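Local coordinates for protein methylaspartate ammonia-lyase (Citrobacter amalonaticus, PDB 1KKO) that catalyses the reversible anti elimination of ammonia from (2S,3S)-3-methyl-L-aspartate to give mesaconate, with magnesium as cofactor, at residues 57-60 against 61-65; 95-98 against 99-102; 339-342 against 343-347. All coordinates share one frame; numbering follows the deposited sequence.

Interaction 1 (57-60 against 61-65); sequences LILE and NGAVA
Residues 57-65 form the closed end of a tight antiparallel beta hairpin, a type I turn followed by a G1 bulge, in which Leu59 bonds to both Gly62 and Ala63. Gly62 N donates to Leu59 O at 2.9 Å from above the carbonyl plane, closing the turn, while Leu59 N runs nearly straight to Ala63 O at 2.8 Å (174° at the hydrogen). Gly62 has a positive phi of 89°, and glycine is the usual residue at this position of a type I turn with a G1 bulge.

Asn61 adds a second brace. Its CG sits between the backbone N and the carbonyl carbon (chi1 67°), which swings OD1 forward to accept from Ala63 N at 2.9 Å, the donor standing above the amide plane, an Asx turn. The same OD1 lies against Leu59 CB at 3.4 Å, the two side chains running alongside each other in the same direction.

Beyond the turn, Leu57 and Ala65 are a hydrogen-bonded pair: Leu57 N donates to Ala65 O at 2.8 Å, and Ala65 N returns a bond to Leu57 O. Their CB atoms meet at 4.1 Å on one face. The other face carries the non-hydrogen-bonded pair Ile58 and Val64, with Ile58 CG1 4.3 Å from Val64 CG2.

Leu57 and Ala65 pack on helix 128-146, while Ile58 and Val64 both touch Leu408 of the second subunit. Strand 3-18 pairs with strand 47-59 along its other edge, away from strand 64-69, where Leu57 and Leu59 touch Ile3. Asn61 ND2 reaches Leu144 O on helix 128-146.

Interaction 2 (95-98 against 99-102); sequences DHIK and PLLE
Two carbonyls, Ile97 O and Lys98 O, take up the backbone N-H groups that close the last turn of helix 86-101. Lys98 O accepts twice: from Glu102 N at 3.0 Å, nearly straight at 168°, and from Leu101 N, which comes in from well above the carbonyl plane. Ile97 O takes Leu100 N at 2.9 Å with a bent angle of 133° and has a weak bond from Leu101 N. This mixture of three- and four-residue spacings goes with a kink. Pro99 has no N-H to give, and the turn just before it, at 95-97, is widened to the pi type.

Apolar contact centres on the buried Ile97. Its CG2 meets CD1 of Leu101, also buried, at 3.8 Å, the two side chains crossing at a slant, and Ile97 CD1 reaches CD1 of the partly exposed Leu100 at 4.3 Å.

Lys98 and Glu102 lie side by side: the methylenes of Lys98 run along the carboxylate of Glu102, and the charged ends do not meet. With CG anti to the backbone N (chi1 -178°), Lys98 brings its CG to 3.5 Å from Glu102 OE1. The chain then bends, and Lys98 NZ remains 5.7 Å from Glu102 OE1, too far for a salt bridge. Each polar end has a different partner: Lys98 NZ bonds to Asn94 OD1 one turn back, and Glu102 OE1 accepts from Ala6 N.

That last bond ties the helix end to strand 3-18, where Leu101 also packs on Ala6 and Phe8. Ile97 and Leu101 continue inward to Leu134 on helix 128-146, and Phe116 of helix 110-118 touches Ile97, Leu100 and Leu101.

Interaction 3 (339-342 against 343-347); sequences HNIV and DAVLY
Side chains four residues apart, Ile341 with Val345 and Val342 with Leu346, meet along the first turns of helix 339-351, the helix of a beta-alpha-beta unit between strands 327-330 and 354-357 in the TIM-barrel domain.

The backbone is regular alpha helix. Asp343 N bonds to His339 O at 3.0 Å, and Ala344 and Val345 follow in step; Leu346 N donates to Val342 O at 3.0 Å, close to straight at 171°.

Ile341 CG2 and Val345 CG2 approach to 4.2 Å, the side chains crossing at an angle. Val345 CG2 also rests 3.3 Å from Ile341 O. Val342 and Leu346 instead run alongside each other: CG1 of Val342 is anti to its N (chi1 -178°) and reaches Leu346 CD1 at 4.1 Å. Asp343 CB and CG lie beside His339 O, and its OD1 bonds to Trp158 NE1. Trp158 also packs on Val342 and Leu346.

Ile341 lies about 9 Å, side chain to side chain, from the proton acceptor Lys331. Ile341 and Val342 pack on Val374 of helix 365-378, Val345 on Ala378 there, Ala344 on Ile316 of helix 313-321, and His339 on helix 110-118.

How the interactions relate
Interactions 1 and 2 belong to the N-terminal part of the protein and are partly buried; they touch through Leu57 CD2 and Leu101 CD1, 4.1 Å apart. Both pack on strand 3-18 and helix 128-146, so the hairpin end and the helix end share one apolar layer. Interaction 3 is the buried one, in the barrel part, with its nearest atoms about 13 Å from either of the others. The backbones differ: a turn with a G1 bulge in interaction 1 and a proline kink in interaction 2 interrupt the regular bonding, whereas 339-347 is the regular first part of helix 339-351. All three have polar ends bonded outside their segments. Of the three, interaction 1 meets the second subunit.

Interaction 1 (57-60 against 61-65)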
loop_
_atom_site.group_PDB
_atom_site.type_symbol
_atom_site.label_atom_id
_atom_site.label_comp_id
_atom_site.label_asym_id
_atom_site.label_seq_id
_atom_site.Cartn_x
_atom_site.Cartn_y
_atom_site.Cartn_z
ATOM N N LEU A 57 6.676 12.252 -16.974
ATOM C CA LEU A 57 6.888 13.363 -17.889
ATOM C C LEU A 57 8.007 14.212 -17.325
ATOM O O LEU A 57 7.853 14.851 -16.294
ATOM C CB LEU A 57 5.619 14.201 -18.012
ATOM C CG LEU A 57 4.335 13.448 -18.360
ATOM C CD1 LEU A 57 3.150 14.387 -18.347
ATOM C CD2 LEU A 57 4.409 12.761 -19.703
ATOM N N ILE A 58 9.155 14.184 -17.989
ATOM C CA ILE A 58 10.290 14.999 -17.582
ATOM C C ILE A 58 10.076 16.352 -18.218
ATOM O O ILE A 58 9.962 16.446 -19.445
ATOM C CB ILE A 58 11.612 14.398 -18.070
ATOM C CG1 ILE A 58 11.793 12.974 -17.547
ATOM C CG2 ILE A 58 12.774 15.252 -17.627
ATOM C CD1 ILE A 58 13.004 12.295 -18.122
ATOM N N LEU A 59 10.017 17.384 -17.387
ATOM C CA LEU A 59 9.775 18.749 -17.860
ATOM C C LEU A 59 11.069 19.497 -18.119
ATOM O O LEU A 59 12.135 19.060 -17.711
ATOM C CB LEU A 59 8.975 19.524 -16.827
ATOM C CG LEU A 59 7.717 18.835 -16.284
ATOM C CD1 LEU A 59 6.965 19.788 -15.376
ATOM C CD2 LEU A 59 6.807 18.342 -17.399
ATOM N N GLU A 60 10.963 20.643 -18.785
ATOM C CA GLU A 60 12.138 21.462 -19.069
ATOM C C GLU A 60 12.887 21.886 -17.812
ATOM O O GLU A 60 14.095 22.100 -17.869
ATOM C CB GLU A 60 11.728 22.712 -19.850
ATOM C CG GLU A 60 11.235 22.434 -21.253
ATOM C CD GLU A 60 10.909 23.703 -22.031
ATOM O OE1 GLU A 60 9.989 24.465 -21.642
ATOM O OE2 GLU A 60 11.576 23.931 -23.058
ATOM N N ASN A 61 12.185 22.066 -16.697
ATOM C CA ASN A 61 12.825 22.475 -15.439
ATOM C C ASN A 61 13.449 21.291 -14.674
ATOM O O ASN A 61 13.938 21.465 -13.558
ATOM C CB ASN A 61 11.849 23.252 -14.537
ATOM C CG ASN A 61 10.716 22.397 -14.006
ATOM O OD1 ASN A 61 10.619 21.211 -14.320
ATOM N ND2 ASN A 61 9.860 22.994 -13.189
ATOM N N GLY A 62 13.406 20.101 -15.274
ATOM C CA GLY A 62 13.974 18.899 -14.685
ATOM C C GLY A 62 13.021 18.117 -13.804
ATOM O O GLY A 62 13.351 17.017 -13.364
ATOM N N ALA A 63 11.851 18.666 -13.521
ATOM C CA ALA A 63 10.889 17.973 -12.670
ATOM C C ALA A 63 10.349 16.772 -13.410
ATOM O O ALA A 63 10.342 16.733 -14.632
ATOM C CB ALA A 63 9.757 18.889 -12.272
ATOM N N VAL A 64 9.905 15.781 -12.653
ATOM C CA VAL A 64 9.331 14.592 -13.233
ATOM C C VAL A 64 7.926 14.420 -12.714
ATOM O O VAL A 64 7.718 14.111 -11.546
ATOM C CB VAL A 64 10.148 13.332 -12.902
ATOM C CG1 VAL A 64 9.541 12.125 -13.593
ATOM C CG2 VAL A 64 11.588 13.525 -13.321
ATOM N N ALA A 65 6.955 14.613 -13.599
ATOM C CA ALA A 65 5.540 14.442 -13.264
ATOM C C ALA A 65 5.157 12.985 -13.443
ATOM O O ALA A 65 5.636 12.335 -14.362
ATOM C CB ALA A 65 4.696 15.329 -14.145
#

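Interaction 2 (95-98 against 99-102)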
loop_
_atom_site.group_PDB
_atom_site.type_symbol
_atom_site.label_atom_id
_atom_site.label_comp_id
_atom_site.label_asym_id
_atom_site.label_seq_id
_atom_site.Cartn_x
_atom_site.Cartn_y
_atom_site.Cartn_z
ATOM N N ASP A 95 4.335 4.463 -29.379
ATOM C CA ASP A 95 4.100 4.769 -30.791
ATOM C C ASP A 95 3.138 5.927 -31.019
ATOM O O ASP A 95 3.399 6.815 -31.841
ATOM C CB ASP A 95 3.504 3.549 -31.495
ATOM C CG ASP A 95 4.490 2.412 -31.657
ATOM O OD1 ASP A 95 5.696 2.611 -31.408
ATOM O OD2 ASP A 95 4.126 1.276 -32.032
ATOM N N HIS A 96 2.016 5.912 -30.306
ATOM C CA HIS A 96 0.927 6.831 -30.594
ATOM C C HIS A 96 0.792 8.007 -29.652
ATOM O O HIS A 96 0.196 9.013 -30.009
ATOM C CB HIS A 96 -0.401 6.080 -30.534
ATOM C CG HIS A 96 -0.540 5.005 -31.560
ATOM N ND1 HIS A 96 -0.845 3.700 -31.237
ATOM C CD2 HIS A 96 -0.444 5.044 -32.910
ATOM C CE1 HIS A 96 -0.913 2.982 -32.343
ATOM N NE2 HIS A 96 -0.675 3.774 -33.372
ATOM N N ILE A 97 1.296 7.876 -28.430
ATOM C CA ILE A 97 1.069 8.911 -27.443
ATOM C C ILE A 97 2.316 9.708 -27.087
ATOM O O ILE A 97 2.236 10.914 -26.899
ATOM C CB ILE A 97 0.397 8.285 -26.198
ATOM C CG1 ILE A 97 -0.923 7.599 -26.589
ATOM C CG2 ILE A 97 0.171 9.339 -25.125
ATOM C CD1 ILE A 97 -1.957 8.521 -27.268
ATOM N N LYS A 98 3.460 9.044 -26.993
ATOM C CA LYS A 98 4.700 9.753 -26.702
ATOM C C LYS A 98 4.904 11.010 -27.581
ATOM O O LYS A 98 5.216 12.069 -27.056
ATOM C CB LYS A 98 5.894 8.807 -26.802
ATOM C CG LYS A 98 7.230 9.460 -26.475
ATOM C CD LYS A 98 8.419 8.494 -26.543
ATOM C CE LYS A 98 8.046 7.088 -26.940
ATOM N NZ LYS A 98 8.837 6.100 -26.161
ATOM N N PRO A 99 4.734 10.920 -28.903
ATOM C CA PRO A 99 4.911 12.111 -29.753
ATOM C C PRO A 99 3.901 13.224 -29.516
ATOM O O PRO A 99 4.132 14.378 -29.878
ATOM C CB PRO A 99 4.752 11.563 -31.167
ATOM C CG PRO A 99 5.033 10.137 -31.058
ATOM C CD PRO A 99 4.461 9.720 -29.711
ATOM N N LEU A 100 2.759 12.882 -28.933
ATOM C CA LEU A 100 1.759 13.879 -28.616
ATOM C C LEU A 100 2.051 14.556 -27.289
ATOM O O LEU A 100 1.488 15.604 -26.978
ATOM C CB LEU A 100 0.365 13.252 -28.595
ATOM C CG LEU A 100 -0.080 12.678 -29.941
ATOM C CD1 LEU A 100 -1.392 11.914 -29.831
ATOM C CD2 LEU A 100 -0.207 13.789 -30.950
ATOM N N LEU A 101 2.924 13.946 -26.491
ATOM C CA LEU A 101 3.288 14.505 -25.192
ATOM C C LEU A 101 4.572 15.316 -25.241
ATOM O O LEU A 101 4.657 16.388 -24.648
ATOM C CB LEU A 101 3.461 13.383 -24.168
ATOM C CG LEU A 101 2.171 12.700 -23.721
ATOM C CD1 LEU A 101 2.507 11.404 -23.016
ATOM C CD2 LEU A 101 1.358 13.618 -22.836
ATOM N N GLU A 102 5.577 14.796 -25.931
ATOM C CA GLU A 102 6.860 15.482 -25.959
ATOM C C GLU A 102 6.683 16.817 -26.689
ATOM O O GLU A 102 6.056 16.888 -27.750
ATOM C CB GLU A 102 7.940 14.586 -26.558
ATOM C CG GLU A 102 8.171 13.384 -25.649
ATOM C CD GLU A 102 9.278 12.453 -26.079
ATOM O OE1 GLU A 102 9.720 11.650 -25.216
ATOM O OE2 GLU A 102 9.710 12.493 -27.257
#

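Interaction 3 (339-342 against 343-347)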
loop_
_atom_site.group_PDB
_atom_site.type_symbol
_atom_site.label_atom_id
_atom_site.label_comp_id
_atom_site.label_asym_id
_atom_site.label_seq_id
_atom_site.Cartn_x
_atom_site.Cartn_y
_atom_site.Cartn_z
ATOM N N HIS A 339 -10.100 15.169 -14.921
ATOM C CA HIS A 339 -10.905 16.387 -14.976
ATOM C C HIS A 339 -12.390 16.011 -14.923
ATOM O O HIS A 339 -13.209 16.771 -14.408
ATOM C CB HIS A 339 -10.613 17.205 -16.219
ATOM C CG HIS A 339 -10.862 16.488 -17.499
ATOM N ND1 HIS A 339 -10.270 15.284 -17.815
ATOM C CD2 HIS A 339 -11.631 16.821 -18.563
ATOM C CE1 HIS A 339 -10.664 14.906 -19.017
ATOM N NE2 HIS A 339 -11.494 15.819 -19.491
ATOM N N ASN A 340 -12.741 14.832 -15.429
ATOM C CA ASN A 340 -14.116 14.353 -15.385
ATOM C C ASN A 340 -14.548 14.083 -13.947
ATOM O O ASN A 340 -15.726 14.196 -13.619
ATOM C CB ASN A 340 -14.308 13.095 -16.231
ATOM C CG ASN A 340 -14.090 13.331 -17.705
ATOM O OD1 ASN A 340 -13.403 12.552 -18.387
ATOM N ND2 ASN A 340 -14.666 14.392 -18.212
ATOM N N ILE A 341 -13.621 13.676 -13.080
ATOM C CA ILE A 341 -13.968 13.489 -11.675
ATOM C C ILE A 341 -14.357 14.831 -11.064
ATOM O O ILE A 341 -15.342 14.920 -10.321
ATOM C CB ILE A 341 -12.803 12.916 -10.845
ATOM C CG1 ILE A 341 -12.297 11.591 -11.388
ATOM C CG2 ILE A 341 -13.229 12.757 -9.390
ATOM C CD1 ILE A 341 -10.931 11.232 -10.811
ATOM N N VAL A 342 -13.554 15.856 -11.326
ATOM C CA VAL A 342 -13.837 17.174 -10.780
ATOM C C VAL A 342 -15.220 17.621 -11.254
ATOM O O VAL A 342 -16.047 18.047 -10.457
ATOM C CB VAL A 342 -12.781 18.222 -11.196
ATOM C CG1 VAL A 342 -13.090 19.556 -10.553
ATOM C CG2 VAL A 342 -11.359 17.772 -10.815
ATOM N N ASP A 343 -15.474 17.512 -12.546
ATOM C CA ASP A 343 -16.768 17.949 -13.068
ATOM C C ASP A 343 -17.907 17.134 -12.477
ATOM O O ASP A 343 -18.966 17.675 -12.174
ATOM C CB ASP A 343 -16.781 17.851 -14.589
ATOM C CG ASP A 343 -15.955 18.926 -15.250
ATOM O OD1 ASP A 343 -15.778 20.015 -14.662
ATOM O OD2 ASP A 343 -15.468 18.753 -16.377
ATOM N N ALA A 344 -17.710 15.831 -12.315
ATOM C CA ALA A 344 -18.748 14.984 -11.744
ATOM C C ALA A 344 -19.055 15.355 -10.291
ATOM O O ALA A 344 -20.217 15.454 -9.900
ATOM C CB ALA A 344 -18.351 13.535 -11.832
ATOM N N VAL A 345 -18.017 15.558 -9.485
ATOM C CA VAL A 345 -18.226 15.905 -8.092
ATOM C C VAL A 345 -18.960 17.251 -7.997
ATOM O O VAL A 345 -19.908 17.402 -7.219
ATOM C CB VAL A 345 -16.888 15.963 -7.324
ATOM C CG1 VAL A 345 -17.100 16.551 -5.962
ATOM C CG2 VAL A 345 -16.262 14.582 -7.210
ATOM N N LEU A 346 -18.511 18.231 -8.762
ATOM C CA LEU A 346 -19.155 19.549 -8.761
ATOM C C LEU A 346 -20.604 19.451 -9.231
ATOM O O LEU A 346 -21.469 20.147 -8.695
ATOM C CB LEU A 346 -18.385 20.535 -9.643
ATOM C CG LEU A 346 -16.946 20.857 -9.217
ATOM C CD1 LEU A 346 -16.351 21.971 -10.034
ATOM C CD2 LEU A 346 -16.816 21.173 -7.748
ATOM N N TYR A 347 -20.890 18.601 -10.212
ATOM C CA TYR A 347 -22.254 18.456 -10.710
ATOM C C TYR A 347 -23.131 17.878 -9.612
ATOM O O TYR A 347 -24.249 18.355 -9.366
ATOM C CB TYR A 347 -22.297 17.564 -11.964
ATOM C CG TYR A 347 -23.631 17.629 -12.657
ATOM C CD1 TYR A 347 -23.861 18.564 -13.644
ATOM C CD2 TYR A 347 -24.654 16.775 -12.316
ATOM C CE1 TYR A 347 -25.080 18.647 -14.283
ATOM C CE2 TYR A 347 -25.883 16.865 -12.920
ATOM C CZ TYR A 347 -26.089 17.797 -13.911
ATOM O OH TYR A 347 -27.317 17.873 -14.533
#